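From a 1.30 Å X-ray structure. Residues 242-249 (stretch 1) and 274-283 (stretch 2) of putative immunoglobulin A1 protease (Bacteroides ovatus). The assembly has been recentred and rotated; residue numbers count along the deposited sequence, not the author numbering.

Stretch 1 242-249: AVSATKGG
Stretch 2 (274-283) LTGVDASSTV

Two parallel ladders, separated by a two-residue shift in register, join these stretches. In the first, strands 243-245 and 274-276 run 4.8 Å apart at 5°, pairing Val243 with Leu274, Ser244 with Thr275 and Ala245 with Gly276 at CA-CA distances of 5.0, 4.6 and 5.1 Å. In the second, Gly249 pairs with Thr282, CA to CA 4.8 Å. In the first ladder the residues are extended, from -149/157 at Ser244 to -102/120 at Gly276; in the second strand of stretch 1, Gly248 lies at 164/-150 and Gly249 at -99/142. Between the ladders Thr246 (-60/-44) and Val277 (-73/-57) turn the chains together, and a type I turn from Asp278 to Ser281, with Ala279 at -59/-24 and Ser280 at -81/-4, takes up the two extra residues.

Five of the six direct hydrogen bonds between the stretches join backbone to backbone. Thr275 N donates to Val243 O (3.0 Å), Ala245 N to Thr275 O (3.1 Å) and Val277 N to Ala245 O (2.9 Å, nearly linear at 171°). Asp278 N to Thr246 O (2.9 Å) extends the pairing into the loops, and Thr282 N to Gly248 O (3.0 Å) opens the second ladder. CA-H...O contacts fill in between, such as Ser244 CA to Thr275 O at 3.0 Å and Gly249 CA to Thr282 O at 3.3 Å.

Side-chain polar bonds organise the turn. Asp278 (chi1 t) accepts at OD1 from Ser280 N (2.9 Å) and Ser280 OG (2.7 Å; chi1 p). Ser281 N and OG both donate to Asp278 O, at 3.0 and 2.8 Å; with chi1 m, the same OG accepts a weak bond from Gly248 N (3.5 Å), tying the turn to the other stretch. Serine suits this place because one short hydroxyl both donates and accepts.

Lys247, all trans, lays its aliphatic chain along the turn, CG 3.7 Å from Asp278 CB and CE 3.4 Å from Ser280 OG. Its NZ stays 4.6 Å from Asp278 OD2, beyond a salt bridge, and a water spans the gap, 2.9 Å from Lys247 NZ and 2.6 Å from Asp278 OD2. A second water links Val243 O (3.2 Å) to Thr275 OG1 (2.7 Å).

The contact buries 531 Å², both sides summed. Val243 (t) and Leu274 (m, t) share the buried face with Ala245, Val243 CB meeting Leu274 CD2 at 3.7 Å; Ser244 (p) and Thr275 (m) occupy the other, partly exposed face, CB to CB 4.0 Å. Gly276 needs its bareness: an ideal CB would lie 2.4 Å from Ser281 CB.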

# COMPACT_ATOMS: atom_id res chain seq x y z
N ALA A 242 7.98 11.55 -0.73
CA ALA A 242 8.69 11.68 -2.01
C ALA A 242 8.71 10.35 -2.77
O ALA A 242 9.02 9.33 -2.18
CB ALA A 242 10.12 12.15 -1.76
N VAL A 243 8.39 10.39 -4.06
CA VAL A 243 8.31 9.19 -4.91
C VAL A 243 9.34 9.34 -6.03
O VAL A 243 9.39 10.40 -6.68
CB VAL A 243 6.91 8.95 -5.52
CG1 VAL A 243 6.83 7.61 -6.22
CG2 VAL A 243 5.83 9.10 -4.48
N SER A 244 10.14 8.31 -6.27
CA SER A 244 11.16 8.37 -7.31
C SER A 244 11.43 7.01 -7.95
O SER A 244 11.13 5.97 -7.38
CB SER A 244 12.43 8.97 -6.74
OG SER A 244 12.97 8.10 -5.78
N ALA A 245 11.95 7.06 -9.18
CA ALA A 245 12.46 5.88 -9.86
C ALA A 245 13.79 6.24 -10.52
O ALA A 245 13.93 7.34 -11.10
CB ALA A 245 11.45 5.34 -10.93
N THR A 246 14.73 5.31 -10.48
CA THR A 246 16.00 5.46 -11.21
C THR A 246 15.78 5.59 -12.71
O THR A 246 16.36 6.47 -13.35
CB THR A 246 16.88 4.24 -10.91
OG1 THR A 246 17.16 4.22 -9.52
CG2 THR A 246 18.15 4.22 -11.72
N LYS A 247 14.89 4.76 -13.27
CA LYS A 247 14.63 4.75 -14.71
C LYS A 247 13.31 4.03 -14.92
O LYS A 247 13.24 2.82 -14.90
CB LYS A 247 15.77 4.05 -15.48
CG LYS A 247 15.56 4.05 -17.00
CD LYS A 247 16.79 3.58 -17.76
CE LYS A 247 16.54 3.42 -19.25
NZ LYS A 247 17.79 3.05 -19.96
N GLY A 248 12.24 4.82 -15.07
CA GLY A 248 10.92 4.27 -15.30
C GLY A 248 9.84 5.29 -15.06
O GLY A 248 10.04 6.48 -15.30
N GLY A 249 8.69 4.79 -14.64
CA GLY A 249 7.51 5.59 -14.42
C GLY A 249 7.33 5.93 -12.95
O GLY A 249 7.54 5.08 -12.07
N LEU A 274 7.89 14.29 -7.04
CA LEU A 274 8.03 13.14 -7.93
C LEU A 274 9.26 13.34 -8.80
O LEU A 274 9.40 14.39 -9.46
CB LEU A 274 6.80 13.01 -8.82
CG LEU A 274 5.43 13.03 -8.16
CD1 LEU A 274 4.33 12.89 -9.22
CD2 LEU A 274 5.30 11.88 -7.15
N THR A 275 10.14 12.33 -8.79
CA THR A 275 11.43 12.40 -9.47
C THR A 275 11.74 11.16 -10.29
O THR A 275 11.80 10.06 -9.76
CB THR A 275 12.56 12.63 -8.46
OG1 THR A 275 12.25 13.78 -7.67
CG2 THR A 275 13.92 12.77 -9.16
N GLY A 276 11.91 11.33 -11.60
CA GLY A 276 12.47 10.30 -12.48
C GLY A 276 13.91 10.68 -12.74
O GLY A 276 14.16 11.75 -13.27
N VAL A 277 14.85 9.82 -12.36
CA VAL A 277 16.27 10.18 -12.48
C VAL A 277 16.74 10.17 -13.94
O VAL A 277 17.23 11.19 -14.43
CB VAL A 277 17.14 9.30 -11.58
CG1 VAL A 277 18.62 9.70 -11.75
CG2 VAL A 277 16.71 9.45 -10.12
N ASP A 278 16.58 9.05 -14.62
CA ASP A 278 16.96 8.96 -16.03
C ASP A 278 16.06 9.82 -16.90
O ASP A 278 14.86 9.91 -16.66
CB ASP A 278 16.88 7.52 -16.49
CG ASP A 278 17.61 7.27 -17.77
OD1 ASP A 278 17.01 7.40 -18.86
OD2 ASP A 278 18.79 6.87 -17.69
N ALA A 279 16.64 10.39 -17.96
CA ALA A 279 15.89 11.21 -18.93
C ALA A 279 14.74 10.47 -19.62
O ALA A 279 13.81 11.11 -20.10
CB ALA A 279 16.84 11.74 -19.99
N SER A 280 14.80 9.14 -19.69
CA SER A 280 13.76 8.33 -20.33
C SER A 280 12.57 8.11 -19.40
O SER A 280 11.59 7.47 -19.81
CB SER A 280 14.32 6.98 -20.74
OG SER A 280 14.66 6.21 -19.60
N SER A 281 12.66 8.59 -18.16
CA SER A 281 11.57 8.44 -17.20
C SER A 281 10.32 9.21 -17.61
O SER A 281 10.37 10.17 -18.37
CB SER A 281 12.02 8.90 -15.81
OG SER A 281 13.13 8.15 -15.33
N THR A 282 9.18 8.75 -17.09
CA THR A 282 7.90 9.45 -17.24
C THR A 282 7.37 9.74 -15.84
O THR A 282 7.43 8.89 -14.96
CB THR A 282 6.90 8.67 -18.10
OG1 THR A 282 6.70 7.37 -17.54
CG2 THR A 282 7.43 8.53 -19.53
N VAL A 283 6.87 10.95 -15.65
CA VAL A 283 6.34 11.40 -14.38
C VAL A 283 4.95 11.96 -14.56
O VAL A 283 4.75 12.91 -15.33
CB VAL A 283 7.28 12.42 -13.72
CG1 VAL A 283 6.66 12.95 -12.42
CG2 VAL A 283 8.67 11.82 -13.49
O HOH W 1 10.97 12.93 -5.45
O HOH W 2 19.79 5.12 -19.39